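Local coordinates for Oxidored_FMN domain-containing protein ([Pseudomonas] geniculata N1, PDB 6L6J), which acts as a 6-hydroxypseudooxynicotine amine oxidase and carries FMN, a [4Fe-4S] cluster and bound ADP, at residues Asp262-Ser267 / Met567-Asn572; Phe272-Gln277 / Trp439-Asp444. All blocks are in the same frame, centred on the assembly; numbering follows the deposited sequence.

Contact 1: residues Asp262-Ser267 / Met567-Asn572. With FMN (flavin mononucleotide), chain B.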
loop_
_atom_site.group_PDB
_atom_site.type_symbol
_atom_site.label_atom_id
_atom_site.label_comp_id
_atom_site.label_asym_id
_atom_site.label_seq_id
_atom_site.Cartn_x
_atom_site.Cartn_y
_atom_site.Cartn_z
ATOM N N ASP A 262 6.065 12.724 6.025
ATOM C CA ASP A 262 5.009 11.860 6.601
ATOM C C ASP A 262 4.470 10.903 5.528
ATOM O O ASP A 262 4.051 11.359 4.455
ATOM C CB ASP A 262 3.934 12.637 7.346
ATOM C CG ASP A 262 3.260 11.781 8.414
ATOM O OD1 ASP A 262 3.978 11.264 9.302
ATOM O OD2 ASP A 262 2.026 11.595 8.327
ATOM N N TRP A 263 4.514 9.608 5.860
ATOM C CA TRP A 263 4.159 8.472 4.984
ATOM C C TRP A 263 2.730 8.643 4.448
ATOM O O TRP A 263 2.502 8.286 3.287
ATOM C CB TRP A 263 4.378 7.175 5.768
ATOM C CG TRP A 263 4.525 5.941 4.926
ATOM C CD1 TRP A 263 4.522 5.849 3.561
ATOM C CD2 TRP A 263 4.696 4.597 5.414
ATOM N NE1 TRP A 263 4.650 4.541 3.169
ATOM C CE2 TRP A 263 4.742 3.752 4.285
ATOM C CE3 TRP A 263 4.799 4.028 6.691
ATOM C CZ2 TRP A 263 4.901 2.374 4.402
ATOM C CZ3 TRP A 263 4.957 2.656 6.803
ATOM C CH2 TRP A 263 5.001 1.842 5.672
ATOM N N ALA A 264 1.818 9.192 5.251
ATOM C CA ALA A 264 0.368 9.293 4.962
ATOM C C ALA A 264 0.144 10.281 3.817
ATOM O O ALA A 264 -0.911 10.168 3.136
ATOM C CB ALA A 264 -0.386 9.713 6.204
ATOM N N TRP A 265 1.104 11.204 3.637
ATOM C CA TRP A 265 1.138 12.212 2.542
ATOM C C TRP A 265 2.035 11.755 1.372
ATOM O O TRP A 265 1.815 12.207 0.225
ATOM C CB TRP A 265 1.588 13.550 3.129
ATOM C CG TRP A 265 0.748 14.027 4.268
ATOM C CD1 TRP A 265 0.970 13.828 5.602
ATOM C CD2 TRP A 265 -0.455 14.806 4.172
ATOM N NE1 TRP A 265 -0.015 14.423 6.347
ATOM C CE2 TRP A 265 -0.898 15.042 5.492
ATOM C CE3 TRP A 265 -1.201 15.311 3.108
ATOM C CZ2 TRP A 265 -2.051 15.776 5.766
ATOM C CZ3 TRP A 265 -2.346 16.026 3.382
ATOM C CH2 TRP A 265 -2.757 16.267 4.695
ATOM N N ASP A 266 3.009 10.888 1.633
ATOM C CA ASP A 266 3.944 10.332 0.615
ATOM C C ASP A 266 3.267 9.182 -0.157
ATOM O O ASP A 266 3.215 9.228 -1.384
ATOM C CB ASP A 266 5.260 9.878 1.273
ATOM C CG ASP A 266 6.362 9.526 0.266
ATOM O OD1 ASP A 266 6.394 10.165 -0.800
ATOM O OD2 ASP A 266 7.185 8.628 0.570
ATOM N N SER A 267 2.815 8.153 0.545
ATOM C CA SER A 267 2.045 7.030 -0.041
ATOM C C SER A 267 0.546 7.351 0.082
ATOM O O SER A 267 -0.179 6.595 0.775
ATOM C CB SER A 267 2.421 5.732 0.634
ATOM O OG SER A 267 3.822 5.527 0.570
ATOM N N MET A 567 -6.177 7.366 8.176
ATOM C CA MET A 567 -6.924 7.867 9.368
ATOM C C MET A 567 -6.944 9.398 9.335
ATOM O O MET A 567 -8.046 9.968 9.360
ATOM C CB MET A 567 -6.347 7.404 10.710
ATOM C CG MET A 567 -7.440 7.379 11.789
ATOM S SD MET A 567 -6.900 7.169 13.502
ATOM C CE MET A 567 -5.915 5.682 13.329
ATOM N N VAL A 568 -5.772 10.026 9.228
ATOM C CA VAL A 568 -5.637 11.508 9.311
ATOM C C VAL A 568 -6.451 12.166 8.185
ATOM O O VAL A 568 -6.950 13.263 8.389
ATOM C CB VAL A 568 -4.154 11.918 9.282
ATOM C CG1 VAL A 568 -3.495 11.527 7.960
ATOM C CG2 VAL A 568 -3.957 13.401 9.560
ATOM N N HIS A 569 -6.559 11.534 7.018
ATOM C CA HIS A 569 -7.290 12.075 5.836
ATOM C C HIS A 569 -8.794 11.847 6.007
ATOM O O HIS A 569 -9.558 12.763 5.636
ATOM C CB HIS A 569 -6.790 11.465 4.512
ATOM C CG HIS A 569 -5.328 11.624 4.313
ATOM N ND1 HIS A 569 -4.667 12.767 4.689
ATOM C CD2 HIS A 569 -4.398 10.770 3.847
ATOM C CE1 HIS A 569 -3.384 12.627 4.438
ATOM N NE2 HIS A 569 -3.185 11.392 3.947
ATOM N N VAL A 570 -9.213 10.681 6.515
ATOM C CA VAL A 570 -10.656 10.394 6.758
ATOM C C VAL A 570 -11.161 11.438 7.765
ATOM O O VAL A 570 -12.160 12.138 7.442
ATOM C CB VAL A 570 -10.926 8.962 7.248
ATOM C CG1 VAL A 570 -12.410 8.739 7.448
ATOM C CG2 VAL A 570 -10.382 7.894 6.310
ATOM N N VAL A 571 -10.485 11.557 8.918
ATOM C CA VAL A 571 -10.830 12.534 9.989
ATOM C C VAL A 571 -10.941 13.936 9.358
ATOM O O VAL A 571 -12.061 14.503 9.408
ATOM C CB VAL A 571 -9.830 12.487 11.162
ATOM C CG1 VAL A 571 -10.050 13.622 12.145
ATOM C CG2 VAL A 571 -9.873 11.160 11.889
ATOM N N ASN A 572 -9.864 14.474 8.768
ATOM C CA ASN A 572 -9.878 15.828 8.134
ATOM C C ASN A 572 -11.080 15.946 7.193
ATOM O O ASN A 572 -11.751 16.969 7.240
ATOM C CB ASN A 572 -8.622 16.167 7.333
ATOM C CG ASN A 572 -7.417 16.402 8.214
ATOM O OD1 ASN A 572 -7.546 16.446 9.427
ATOM N ND2 ASN A 572 -6.236 16.499 7.609
HETATM N N1 FMN B . 9.929 5.018 1.690
HETATM C C2 FMN B . 11.159 4.992 2.297
HETATM O O2 FMN B . 11.884 5.982 2.159
HETATM N N3 FMN B . 11.646 3.960 2.998
HETATM C C4 FMN B . 10.923 2.839 3.161
HETATM O O4 FMN B . 11.369 1.893 3.809
HETATM C C4A FMN B . 9.560 2.778 2.564
HETATM N N5 FMN B . 8.778 1.679 2.697
HETATM C C5A FMN B . 7.579 1.644 2.070
HETATM C C6 FMN B . 6.803 0.490 2.139
HETATM C C7 FMN B . 5.591 0.455 1.480
HETATM C C7M FMN B . 4.751 -0.755 1.617
HETATM C C8 FMN B . 5.129 1.599 0.684
HETATM C C8M FMN B . 3.798 1.596 -0.009
HETATM C C9 FMN B . 5.880 2.741 0.602
HETATM C C9A FMN B . 7.103 2.817 1.253
HETATM N N10 FMN B . 7.909 3.959 1.143
HETATM C C10 FMN B . 9.123 3.953 1.784
HETATM C "C1'" FMN B . 7.503 5.161 0.347
HETATM C "C2'" FMN B . 7.779 4.943 -1.129
HETATM O "O2'" FMN B . 9.186 4.883 -1.282
HETATM C "C3'" FMN B . 7.246 6.047 -1.992
HETATM O "O3'" FMN B . 7.942 7.254 -1.678
HETATM C "C4'" FMN B . 5.742 6.282 -1.856
HETATM O "O4'" FMN B . 5.039 5.017 -1.836
HETATM C "C5'" FMN B . 5.221 7.186 -2.965
HETATM O "O5'" FMN B . 5.448 6.541 -4.206
HETATM P P FMN B . 4.285 5.648 -4.894
HETATM O O1P FMN B . 3.153 6.604 -5.196
HETATM O O2P FMN B . 4.980 5.103 -6.102
HETATM O O3P FMN B . 3.929 4.591 -3.866
#
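His569 NE2 donates a hydrogen bond of 2.7 Å to Ala264 O. The bond is almost straight, with 172° at the hydrogen. It lies in the imidazole plane but meets the oxygen from above the carbonyl plane, not on a lone pair. The same ring turns an edge to Trp265. CE1 of His569 stands 3.4 Å above the indole plane, over the centre of the six-membered ring of Trp265. The ring planes are 77° apart, a T-shaped (edge-to-face) pair. Beside it, Val568 CG1 packs on Ala264 CB at 4.0 Å and also covers part of one imidazole face. Helix 263-266 directly follows strand 255-261 of the FMN-binding TIM barrel. Helix 567-577 belongs to the OYE-like second alpha/beta domain, so this is an interdomain contact. A leucine in place of His569 would probably leave Ala264 O without this donor and lose the edge-on ring against Trp265. The barrel helix also reaches the cofactor. With CG anti to the backbone N (chi1 -170°), Asp266 presents OD2 to FMN O3', which donates to it at 2.7 Å. His173 is a second hydrogen-bond partner of that oxygen. Ser267 OG is hydrogen-bonded to FMN O4', also at 2.7 Å.

Contact 2: residues Phe272-Gln277 / Trp439-Asp444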
loop_
_atom_site.group_PDB
_atom_site.type_symbol
_atom_site.label_atom_id
_atom_site.label_comp_id
_atom_site.label_asym_id
_atom_site.label_seq_id
_atom_site.Cartn_x
_atom_site.Cartn_y
_atom_site.Cartn_z
ATOM N N PHE A 272 -7.869 9.974 -1.557
ATOM C CA PHE A 272 -7.523 11.364 -1.186
ATOM C C PHE A 272 -6.482 11.979 -2.129
ATOM O O PHE A 272 -6.399 13.220 -2.151
ATOM C CB PHE A 272 -7.085 11.383 0.275
ATOM C CG PHE A 272 -8.157 10.943 1.241
ATOM C CD1 PHE A 272 -9.277 11.734 1.462
ATOM C CD2 PHE A 272 -8.059 9.725 1.912
ATOM C CE1 PHE A 272 -10.266 11.332 2.348
ATOM C CE2 PHE A 272 -9.048 9.321 2.798
ATOM C CZ PHE A 272 -10.148 10.124 3.016
ATOM N N PHE A 273 -5.712 11.178 -2.878
ATOM C CA PHE A 273 -4.707 11.700 -3.840
ATOM C C PHE A 273 -4.972 11.086 -5.212
ATOM O O PHE A 273 -5.635 10.076 -5.222
ATOM C CB PHE A 273 -3.309 11.440 -3.275
ATOM C CG PHE A 273 -3.077 12.014 -1.898
ATOM C CD1 PHE A 273 -3.575 11.372 -0.773
ATOM C CD2 PHE A 273 -2.354 13.189 -1.717
ATOM C CE1 PHE A 273 -3.359 11.892 0.501
ATOM C CE2 PHE A 273 -2.143 13.710 -0.447
ATOM C CZ PHE A 273 -2.648 13.062 0.664
ATOM N N GLU A 274 -4.525 11.714 -6.305
ATOM C CA GLU A 274 -4.387 11.072 -7.655
ATOM C C GLU A 274 -2.938 11.226 -8.133
ATOM O O GLU A 274 -2.109 11.751 -7.367
ATOM C CB GLU A 274 -5.420 11.620 -8.660
ATOM C CG GLU A 274 -5.749 10.679 -9.869
ATOM C CD GLU A 274 -6.301 9.263 -9.643
ATOM O OE1 GLU A 274 -6.386 8.811 -8.479
ATOM O OE2 GLU A 274 -6.643 8.603 -10.614
ATOM N N GLU A 275 -2.645 10.736 -9.339
ATOM C CA GLU A 275 -1.288 10.689 -9.940
ATOM C C GLU A 275 -0.564 12.031 -9.848
ATOM O O GLU A 275 -1.170 13.056 -10.050
ATOM C CB GLU A 275 -1.351 10.322 -11.415
ATOM C CG GLU A 275 -1.481 8.840 -11.651
ATOM C CD GLU A 275 -1.122 8.482 -13.075
ATOM O OE1 GLU A 275 0.117 8.418 -13.401
ATOM O OE2 GLU A 275 -2.097 8.293 -13.847
ATOM N N GLY A 276 0.740 11.973 -9.623
ATOM C CA GLY A 276 1.643 13.132 -9.667
ATOM C C GLY A 276 1.108 14.272 -8.838
ATOM O O GLY A 276 1.176 15.387 -9.325
ATOM N N GLN A 277 0.587 13.966 -7.643
ATOM C CA GLN A 277 0.069 14.951 -6.649
ATOM C C GLN A 277 1.248 15.710 -6.022
ATOM O O GLN A 277 1.013 16.825 -5.490
ATOM C CB GLN A 277 -0.810 14.273 -5.586
ATOM C CG GLN A 277 -0.084 13.219 -4.732
ATOM C CD GLN A 277 0.572 13.715 -3.449
ATOM O OE1 GLN A 277 0.486 14.911 -3.099
ATOM N NE2 GLN A 277 1.253 12.788 -2.750
ATOM N N TRP A 439 -10.725 1.731 -7.280
ATOM C CA TRP A 439 -10.776 0.286 -6.918
ATOM C C TRP A 439 -11.464 -0.512 -8.039
ATOM O O TRP A 439 -11.380 -1.749 -8.001
ATOM C CB TRP A 439 -11.416 0.048 -5.535
ATOM C CG TRP A 439 -10.688 0.720 -4.401
ATOM C CD1 TRP A 439 -9.801 1.769 -4.457
ATOM C CD2 TRP A 439 -10.835 0.421 -3.012
ATOM N NE1 TRP A 439 -9.377 2.120 -3.207
ATOM C CE2 TRP A 439 -10.011 1.316 -2.299
ATOM C CE3 TRP A 439 -11.601 -0.509 -2.309
ATOM C CZ2 TRP A 439 -9.938 1.305 -0.910
ATOM C CZ3 TRP A 439 -11.538 -0.514 -0.934
ATOM C CH2 TRP A 439 -10.715 0.385 -0.248
ATOM N N GLY A 440 -12.076 0.165 -9.019
ATOM C CA GLY A 440 -12.685 -0.484 -10.195
ATOM C C GLY A 440 -11.634 -1.122 -11.100
ATOM O O GLY A 440 -11.996 -2.010 -11.954
ATOM N N ARG A 441 -10.369 -0.709 -10.978
ATOM C CA ARG A 441 -9.328 -1.216 -11.901
ATOM C C ARG A 441 -9.075 -2.685 -11.552
ATOM O O ARG A 441 -8.649 -3.431 -12.452
ATOM C CB ARG A 441 -8.083 -0.334 -11.862
ATOM C CG ARG A 441 -8.344 1.107 -12.282
ATOM C CD ARG A 441 -7.244 1.998 -11.745
ATOM N NE ARG A 441 -7.452 3.437 -11.922
ATOM C CZ ARG A 441 -6.583 4.371 -11.500
ATOM N NH1 ARG A 441 -5.469 4.015 -10.865
ATOM N NH2 ARG A 441 -6.844 5.656 -11.672
ATOM N N VAL A 442 -9.374 -3.108 -10.318
ATOM C CA VAL A 442 -9.384 -4.558 -9.956
ATOM C C VAL A 442 -10.299 -5.298 -10.958
ATOM O O VAL A 442 -9.871 -6.387 -11.454
ATOM C CB VAL A 442 -9.767 -4.807 -8.478
ATOM C CG1 VAL A 442 -10.276 -6.222 -8.213
ATOM C CG2 VAL A 442 -8.605 -4.502 -7.542
ATOM N N VAL A 443 -11.466 -4.725 -11.287
ATOM C CA VAL A 443 -12.453 -5.337 -12.226
ATOM C C VAL A 443 -11.969 -5.136 -13.660
ATOM O O VAL A 443 -11.855 -6.140 -14.382
ATOM C CB VAL A 443 -13.875 -4.777 -12.052
ATOM C CG1 VAL A 443 -14.861 -5.474 -12.978
ATOM C CG2 VAL A 443 -14.370 -4.861 -10.608
ATOM N N ASP A 444 -11.687 -3.897 -14.052
ATOM C CA ASP A 444 -11.314 -3.542 -15.457
ATOM C C ASP A 444 -10.096 -4.366 -15.914
ATOM O O ASP A 444 -10.228 -5.113 -16.902
ATOM C CB ASP A 444 -11.063 -2.038 -15.628
ATOM C CG ASP A 444 -12.272 -1.183 -15.288
ATOM O OD1 ASP A 444 -13.390 -1.748 -15.185
ATOM O OD2 ASP A 444 -12.083 0.045 -15.122
#
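This is a single salt bridge at the surface, between a loop of the TIM barrel domain and the NAD(P)-binding Rossmann-like domain. Residues 272-277 form an irregular loop between helices 263-266 and 279-282. Residues 439-444 include the first residues of helix 441-450. The backbones stay well apart: the nearest CA atoms, those of Glu274 and Trp439, are separated by 12.6 Å. Two long side chains span the distance from opposite directions. Glu274 OE2 meets Arg441 NH2 at 3.1 Å. The carboxylate oxygen lies at the edge of the guanidinium, near its plane. The two flat groups are not coplanar, however, and their planes are 59° apart. The hydrogen bond within the ion pair is weak, with only 128° at the hydrogen. Arg441 is extended from CG to NE, which carries its guanidinium far out from the helix. Glu274 is instead bent at chi2. Each charged group has further partners. Glu274 OE1 forms a salt bridge with Arg298, an FMN-binding residue. Arg441 NH1 makes a weak hydrogen bond to the backbone O of Cys344, a ligand of the iron-sulfur cluster. The carboxylate is thus shared between two arginines, one from each domain. Glu275 OE2 adds a more distant negative charge, 5.8 Å from Arg441 NH2. With one contacting pair, poor bond geometry and little buried surface, the attraction is probably mainly electrostatic, and the two positive charges would be expected to keep Glu274 ionised.

In the fold
Contact 1 joins the barrel to the OYE-like second alpha/beta domain, and contact 2 joins it to the Rossmann-like domain. Their centres are about 16 Å apart, and both segments of contact 2 fall between the two segments of contact 1 in sequence. They also touch. Gln277 NE2 probably donates to Trp265 O at 3.1 Å. The His569 ring forms an edge-to-face pair with Phe273, while Phe272 CD2 packs on His569 CB at 3.4 Å. Contact 1 includes Asp266 and Ser267, which hydrogen-bond to FMN directly. In contact 2 the Glu274 side chain is about 10 Å from FMN. The iron-sulfur cluster lies about 8 Å from the Arg441 side chain and about 13 Å from that of His569.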